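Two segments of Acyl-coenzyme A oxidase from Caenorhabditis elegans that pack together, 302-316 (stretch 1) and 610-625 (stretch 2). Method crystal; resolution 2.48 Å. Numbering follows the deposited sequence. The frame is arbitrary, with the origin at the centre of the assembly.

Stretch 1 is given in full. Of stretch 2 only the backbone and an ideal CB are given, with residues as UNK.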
# COMPACT_ATOMS: atom_id res chain seq x y z
N GLN B 302 -15.04 -4.73 4.05
CA GLN B 302 -14.06 -3.64 4.01
C GLN B 302 -14.05 -2.87 5.33
O GLN B 302 -12.97 -2.50 5.82
CB GLN B 302 -14.38 -2.70 2.84
CG GLN B 302 -14.20 -3.30 1.43
CD GLN B 302 -12.75 -3.56 1.07
OE1 GLN B 302 -11.88 -2.73 1.33
NE2 GLN B 302 -12.47 -4.70 0.46
N ALA B 303 -15.22 -2.61 5.90
CA ALA B 303 -15.29 -1.87 7.16
C ALA B 303 -14.64 -2.63 8.29
O ALA B 303 -14.00 -2.04 9.17
CB ALA B 303 -16.76 -1.56 7.50
N ILE B 304 -14.81 -3.96 8.29
CA ILE B 304 -14.20 -4.81 9.30
C ILE B 304 -12.69 -4.82 9.14
O ILE B 304 -11.95 -4.67 10.13
CB ILE B 304 -14.83 -6.23 9.23
CG1 ILE B 304 -16.22 -6.18 9.89
CG2 ILE B 304 -13.94 -7.29 9.88
CD1 ILE B 304 -17.04 -7.40 9.77
N MET B 305 -12.19 -4.94 7.91
CA MET B 305 -10.75 -4.89 7.70
C MET B 305 -10.18 -3.56 8.16
O MET B 305 -9.13 -3.52 8.80
CB MET B 305 -10.40 -5.07 6.23
CG MET B 305 -11.03 -6.26 5.59
SD MET B 305 -10.08 -7.73 5.90
CE MET B 305 -9.72 -8.03 4.22
N LEU B 306 -10.83 -2.45 7.78
CA LEU B 306 -10.36 -1.14 8.21
C LEU B 306 -10.37 -1.07 9.72
O LEU B 306 -9.38 -0.65 10.33
CB LEU B 306 -11.22 -0.03 7.58
CG LEU B 306 -10.87 1.46 7.76
CD1 LEU B 306 -9.43 1.78 7.47
CD2 LEU B 306 -11.76 2.34 6.91
N SER B 307 -11.42 -1.59 10.33
CA SER B 307 -11.49 -1.59 11.79
C SER B 307 -10.44 -2.52 12.41
O SER B 307 -9.87 -2.20 13.46
CB SER B 307 -12.91 -1.96 12.23
OG SER B 307 -13.07 -1.82 13.64
N TYR B 308 -10.13 -3.67 11.78
CA TYR B 308 -8.98 -4.46 12.24
C TYR B 308 -7.76 -3.57 12.37
O TYR B 308 -7.11 -3.55 13.42
CB TYR B 308 -8.62 -5.60 11.29
CG TYR B 308 -9.49 -6.83 11.29
CD1 TYR B 308 -10.35 -7.12 12.34
CD2 TYR B 308 -9.47 -7.69 10.19
CE1 TYR B 308 -11.16 -8.26 12.30
CE2 TYR B 308 -10.27 -8.83 10.15
CZ TYR B 308 -11.12 -9.10 11.20
OH TYR B 308 -11.91 -10.23 11.13
N ALA B 309 -7.43 -2.86 11.29
CA ALA B 309 -6.19 -2.08 11.27
C ALA B 309 -6.22 -0.95 12.29
O ALA B 309 -5.21 -0.68 12.95
CB ALA B 309 -5.95 -1.53 9.86
N LEU B 310 -7.38 -0.31 12.48
CA LEU B 310 -7.44 0.82 13.40
C LEU B 310 -7.40 0.36 14.85
O LEU B 310 -6.77 1.02 15.70
CB LEU B 310 -8.68 1.66 13.12
CG LEU B 310 -8.62 2.39 11.77
CD1 LEU B 310 -10.03 2.81 11.36
CD2 LEU B 310 -7.70 3.57 11.87
N ASN B 311 -8.04 -0.78 15.17
CA ASN B 311 -7.85 -1.37 16.49
C ASN B 311 -6.36 -1.56 16.78
O ASN B 311 -5.87 -1.22 17.87
CB ASN B 311 -8.58 -2.71 16.57
CG ASN B 311 -10.04 -2.58 17.02
OD1 ASN B 311 -10.33 -2.60 18.21
ND2 ASN B 311 -10.96 -2.45 16.05
N ILE B 312 -5.62 -2.10 15.82
CA ILE B 312 -4.21 -2.36 16.04
C ILE B 312 -3.44 -1.06 16.24
O ILE B 312 -2.72 -0.89 17.23
CB ILE B 312 -3.63 -3.18 14.86
CG1 ILE B 312 -4.30 -4.57 14.82
CG2 ILE B 312 -2.10 -3.23 14.94
CD1 ILE B 312 -4.26 -5.22 13.46
N ALA B 313 -3.61 -0.12 15.31
CA ALA B 313 -2.83 1.10 15.36
C ALA B 313 -3.23 1.99 16.53
O ALA B 313 -2.38 2.70 17.08
CB ALA B 313 -2.96 1.86 14.04
N THR B 314 -4.51 2.01 16.92
CA THR B 314 -4.93 2.91 17.99
C THR B 314 -4.60 2.33 19.36
O THR B 314 -4.16 3.08 20.26
CB THR B 314 -6.43 3.22 17.87
OG1 THR B 314 -6.75 3.63 16.51
CG2 THR B 314 -6.84 4.32 18.86
N ARG B 315 -4.75 1.02 19.56
CA ARG B 315 -4.26 0.40 20.78
C ARG B 315 -2.75 0.62 20.96
O ARG B 315 -2.30 1.05 22.03
CB ARG B 315 -4.59 -1.10 20.78
CG ARG B 315 -6.06 -1.38 21.09
CD ARG B 315 -6.42 -2.80 20.76
NE ARG B 315 -7.79 -3.09 21.15
CZ ARG B 315 -8.38 -4.28 21.03
NH1 ARG B 315 -7.72 -5.31 20.52
NH2 ARG B 315 -9.62 -4.43 21.42
N TYR B 316 -1.96 0.34 19.91
CA TYR B 316 -0.52 0.56 19.97
C TYR B 316 -0.18 2.02 20.24
O TYR B 316 0.77 2.31 20.98
CB TYR B 316 0.13 0.07 18.67
CG TYR B 316 1.63 0.28 18.63
CD1 TYR B 316 2.48 -0.49 19.41
CD2 TYR B 316 2.19 1.25 17.83
CE1 TYR B 316 3.85 -0.28 19.40
CE2 TYR B 316 3.55 1.46 17.80
CZ TYR B 316 4.38 0.69 18.58
OH TYR B 316 5.74 0.91 18.54
N UNK B 610 -12.93 8.69 23.39
CA UNK B 610 -13.79 7.61 22.96
C UNK B 610 -13.15 6.76 21.88
O UNK B 610 -13.78 5.79 21.42
CB UNK B 610 -15.12 8.17 22.46
N UNK B 611 -11.95 7.13 21.43
CA UNK B 611 -11.39 6.51 20.22
C UNK B 611 -11.14 5.01 20.42
O UNK B 611 -11.53 4.20 19.57
CB UNK B 611 -10.09 7.21 19.83
N UNK B 612 -10.45 4.64 21.50
CA UNK B 612 -10.20 3.22 21.77
C UNK B 612 -11.53 2.48 21.99
O UNK B 612 -11.70 1.34 21.52
CB UNK B 612 -9.29 3.06 22.99
N UNK B 613 -12.50 3.11 22.66
CA UNK B 613 -13.76 2.43 22.92
C UNK B 613 -14.57 2.25 21.64
O UNK B 613 -15.20 1.20 21.44
CB UNK B 613 -14.58 3.21 23.95
N UNK B 614 -14.52 3.23 20.74
CA UNK B 614 -15.19 3.10 19.44
C UNK B 614 -14.67 1.91 18.65
O UNK B 614 -15.43 1.28 17.90
CB UNK B 614 -15.01 4.38 18.62
N UNK B 615 -13.39 1.57 18.80
CA UNK B 615 -12.84 0.42 18.11
C UNK B 615 -13.05 -0.87 18.90
O UNK B 615 -13.28 -1.91 18.29
CB UNK B 615 -11.35 0.64 17.84
N UNK B 616 -12.97 -0.81 20.24
CA UNK B 616 -13.33 -1.98 21.05
C UNK B 616 -14.76 -2.44 20.77
O UNK B 616 -15.06 -3.62 20.96
CB UNK B 616 -13.17 -1.66 22.54
N UNK B 617 -15.66 -1.53 20.41
CA UNK B 617 -17.05 -1.89 20.21
C UNK B 617 -17.24 -2.87 19.06
O UNK B 617 -18.31 -3.47 18.96
CB UNK B 617 -17.88 -0.63 19.96
N UNK B 618 -16.26 -3.01 18.16
CA UNK B 618 -16.37 -4.04 17.14
C UNK B 618 -16.11 -5.44 17.70
O UNK B 618 -16.39 -6.42 17.00
CB UNK B 618 -15.39 -3.75 16.00
N UNK B 619 -15.54 -5.51 18.90
CA UNK B 619 -15.39 -6.73 19.68
C UNK B 619 -14.72 -7.85 18.88
O UNK B 619 -15.31 -8.89 18.60
CB UNK B 619 -16.76 -7.20 20.18
N UNK B 620 -13.45 -7.59 18.53
CA UNK B 620 -12.58 -8.59 17.92
C UNK B 620 -11.69 -9.21 18.99
O UNK B 620 -10.90 -8.51 19.64
CB UNK B 620 -11.73 -7.97 16.81
N UNK B 621 -11.79 -10.53 19.15
CA UNK B 621 -10.87 -11.24 20.03
C UNK B 621 -9.47 -11.28 19.41
O UNK B 621 -9.29 -11.06 18.21
CB UNK B 621 -11.38 -12.66 20.30
N UNK B 622 -8.48 -11.55 20.26
CA UNK B 622 -7.11 -11.74 19.77
C UNK B 622 -7.03 -12.89 18.79
O UNK B 622 -6.30 -12.81 17.79
CB UNK B 622 -6.15 -11.99 20.94
N UNK B 623 -7.79 -13.96 19.04
CA UNK B 623 -7.77 -15.08 18.10
C UNK B 623 -8.25 -14.63 16.72
O UNK B 623 -7.78 -15.16 15.70
CB UNK B 623 -8.64 -16.23 18.62
N UNK B 624 -9.15 -13.66 16.65
CA UNK B 624 -9.57 -13.15 15.34
C UNK B 624 -8.59 -12.13 14.78
O UNK B 624 -8.24 -12.18 13.59
CB UNK B 624 -10.96 -12.52 15.44
N UNK B 625 -8.16 -11.18 15.62
CA UNK B 625 -7.41 -10.02 15.15
C UNK B 625 -6.01 -10.41 14.67
O UNK B 625 -5.50 -9.82 13.71
CB UNK B 625 -7.31 -8.97 16.26

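Stretch 1 is a continuous helix, crossed at 143° by the helix that opens stretch 2. At position 610 the ideal CB has nothing of stretch 1 within 5.5 Å, so the contact sets no preference; it is N610. Position 611 points toward stretch 1, its ideal CB 4.4 Å from T314 CG2, where a small apolar group suffices: A611. Position 612 points sideways, its ideal CB 5.0 Å from T314 CG2, and an aliphatic chain could close the gap. V612 does, CG2 reaching 3.9 Å from T314 CG2. Positions 613 and 614 are out of reach and hold S613 and L614.

Position 615 points toward the helix, between S307, L310, N311 and T314. Leucine, methionine or isoleucine might fill such a hollow; L615 does so as a knob, with CD2 3.6 Å from L310 CB. Its carbonyl O accepts a hydrogen bond from N311 ND2 at 3.3 Å.

At 616 CA-to-CB runs sideways, but the ideal CB lies 4.6 Å from R315 NH2, which invites an acidic side chain. D616 forms a salt bridge, OD1 2.7 Å from R315 NH2 and near the guanidinium plane. Position 617 points away: S617 bonds back to S613 O.

Position 618 points toward stretch 1, its ideal CB 3.8 Å from S307 OG, with A303 and I304 about a turn earlier in the helix. A long apolar or flat aromatic group could span them. W618 lays one face against S307, whose CB is 4.0 Å from the centroid of the six-membered ring, and its CZ3 meets I304 CG1 at 3.8 Å.

Position 619 points away and has positive phi, which favours glycine or asparagine, yet E619 occupies it. Position 620 is extended and points toward stretch 1, its ideal CB 4.6 Å from Y308 CE1; an aromatic or large aliphatic would suit. F620 offers its face to the edge of Y308, centroids 4.7 Å apart, and CZ touches I304 CG2 at 4.1 Å.

Position 621 points away just before a helix, where serine, threonine, aspartate or asparagine can cap: S621 OG accepts from the backbone N of 624 at 3.2 Å. Position 622 points away, so a polar side chain would suit; D622 swings its end back, and a water joins OD1 to R315 NH1. Position 623 is out of reach; it is R623.

At 624 the ideal CB is 5.0 Å from Y308 OH, so a longer acceptor fits. E624 OE2 accepts a hydrogen bond from Y308 OH at 2.6 Å. Position 625 starts sideways near Y308, suiting a flexible aliphatic; L625 enters among Y308, N311, I312 and R315, its CD1 3.6 Å from Y308 CD1.

Stretch 2 (610-625) NAVSLLDSWEFSDREL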
# COMPACT_ATOMS: atom_id res chain seq x y z
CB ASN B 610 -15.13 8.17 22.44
CG ASN B 610 -16.14 8.34 23.54
OD1 ASN B 610 -16.17 7.56 24.52
ND2 ASN B 610 -16.98 9.36 23.41
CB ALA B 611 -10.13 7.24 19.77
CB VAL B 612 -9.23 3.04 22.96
CG1 VAL B 612 -9.17 1.59 23.41
CG2 VAL B 612 -7.82 3.51 22.58
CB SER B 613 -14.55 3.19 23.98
OG SER B 613 -13.82 3.23 25.20
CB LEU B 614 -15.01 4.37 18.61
CG LEU B 614 -15.83 5.59 19.04
CD1 LEU B 614 -15.26 6.82 18.42
CD2 LEU B 614 -17.32 5.40 18.68
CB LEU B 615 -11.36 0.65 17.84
CG LEU B 615 -11.11 1.81 16.87
CD1 LEU B 615 -9.67 2.27 17.00
CD2 LEU B 615 -11.44 1.41 15.41
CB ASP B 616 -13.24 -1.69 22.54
CG ASP B 616 -11.83 -1.64 23.05
OD1 ASP B 616 -10.92 -2.27 22.44
OD2 ASP B 616 -11.64 -1.02 24.13
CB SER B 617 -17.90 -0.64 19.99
OG SER B 617 -17.91 0.17 21.16
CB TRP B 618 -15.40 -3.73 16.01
CG TRP B 618 -15.81 -2.53 15.29
CD1 TRP B 618 -15.76 -1.25 15.74
CD2 TRP B 618 -16.33 -2.48 13.96
NE1 TRP B 618 -16.23 -0.39 14.78
CE2 TRP B 618 -16.58 -1.13 13.67
CE3 TRP B 618 -16.59 -3.44 12.99
CZ2 TRP B 618 -17.09 -0.71 12.44
CZ3 TRP B 618 -17.09 -3.02 11.76
CH2 TRP B 618 -17.33 -1.66 11.51
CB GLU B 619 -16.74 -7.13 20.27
CG GLU B 619 -17.20 -6.08 21.26
CD GLU B 619 -18.42 -6.49 22.00
OE1 GLU B 619 -19.28 -7.17 21.38
OE2 GLU B 619 -18.52 -6.15 23.18
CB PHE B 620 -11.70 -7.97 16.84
CG PHE B 620 -12.46 -7.28 15.76
CD1 PHE B 620 -13.52 -7.92 15.11
CD2 PHE B 620 -12.12 -6.00 15.38
CE1 PHE B 620 -14.22 -7.29 14.11
CE2 PHE B 620 -12.83 -5.37 14.38
CZ PHE B 620 -13.88 -6.02 13.76
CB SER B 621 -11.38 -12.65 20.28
OG SER B 621 -11.27 -13.44 19.10
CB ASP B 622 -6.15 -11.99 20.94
CG ASP B 622 -5.75 -10.73 21.63
OD1 ASP B 622 -6.00 -9.67 21.01
OD2 ASP B 622 -5.21 -10.78 22.77
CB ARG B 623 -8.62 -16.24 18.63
CG ARG B 623 -7.95 -17.06 19.79
CD ARG B 623 -8.66 -18.40 20.06
NE ARG B 623 -10.09 -18.23 19.79
CZ ARG B 623 -10.97 -17.74 20.67
NH1 ARG B 623 -10.58 -17.39 21.89
NH2 ARG B 623 -12.25 -17.62 20.32
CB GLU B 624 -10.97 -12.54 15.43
CG GLU B 624 -11.47 -11.97 14.12
CD GLU B 624 -12.86 -11.36 14.22
OE1 GLU B 624 -13.49 -11.44 15.29
OE2 GLU B 624 -13.33 -10.78 13.23
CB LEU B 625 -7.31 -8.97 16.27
CG LEU B 625 -6.83 -7.59 15.84
CD1 LEU B 625 -7.79 -7.09 14.80
CD2 LEU B 625 -6.78 -6.62 17.01
O HOH W 1 -12.23 -4.88 18.84
O HOH W 2 -9.25 -1.00 20.31
O HOH W 3 -8.51 -8.12 20.33
O HOH W 4 -11.34 -6.64 21.55
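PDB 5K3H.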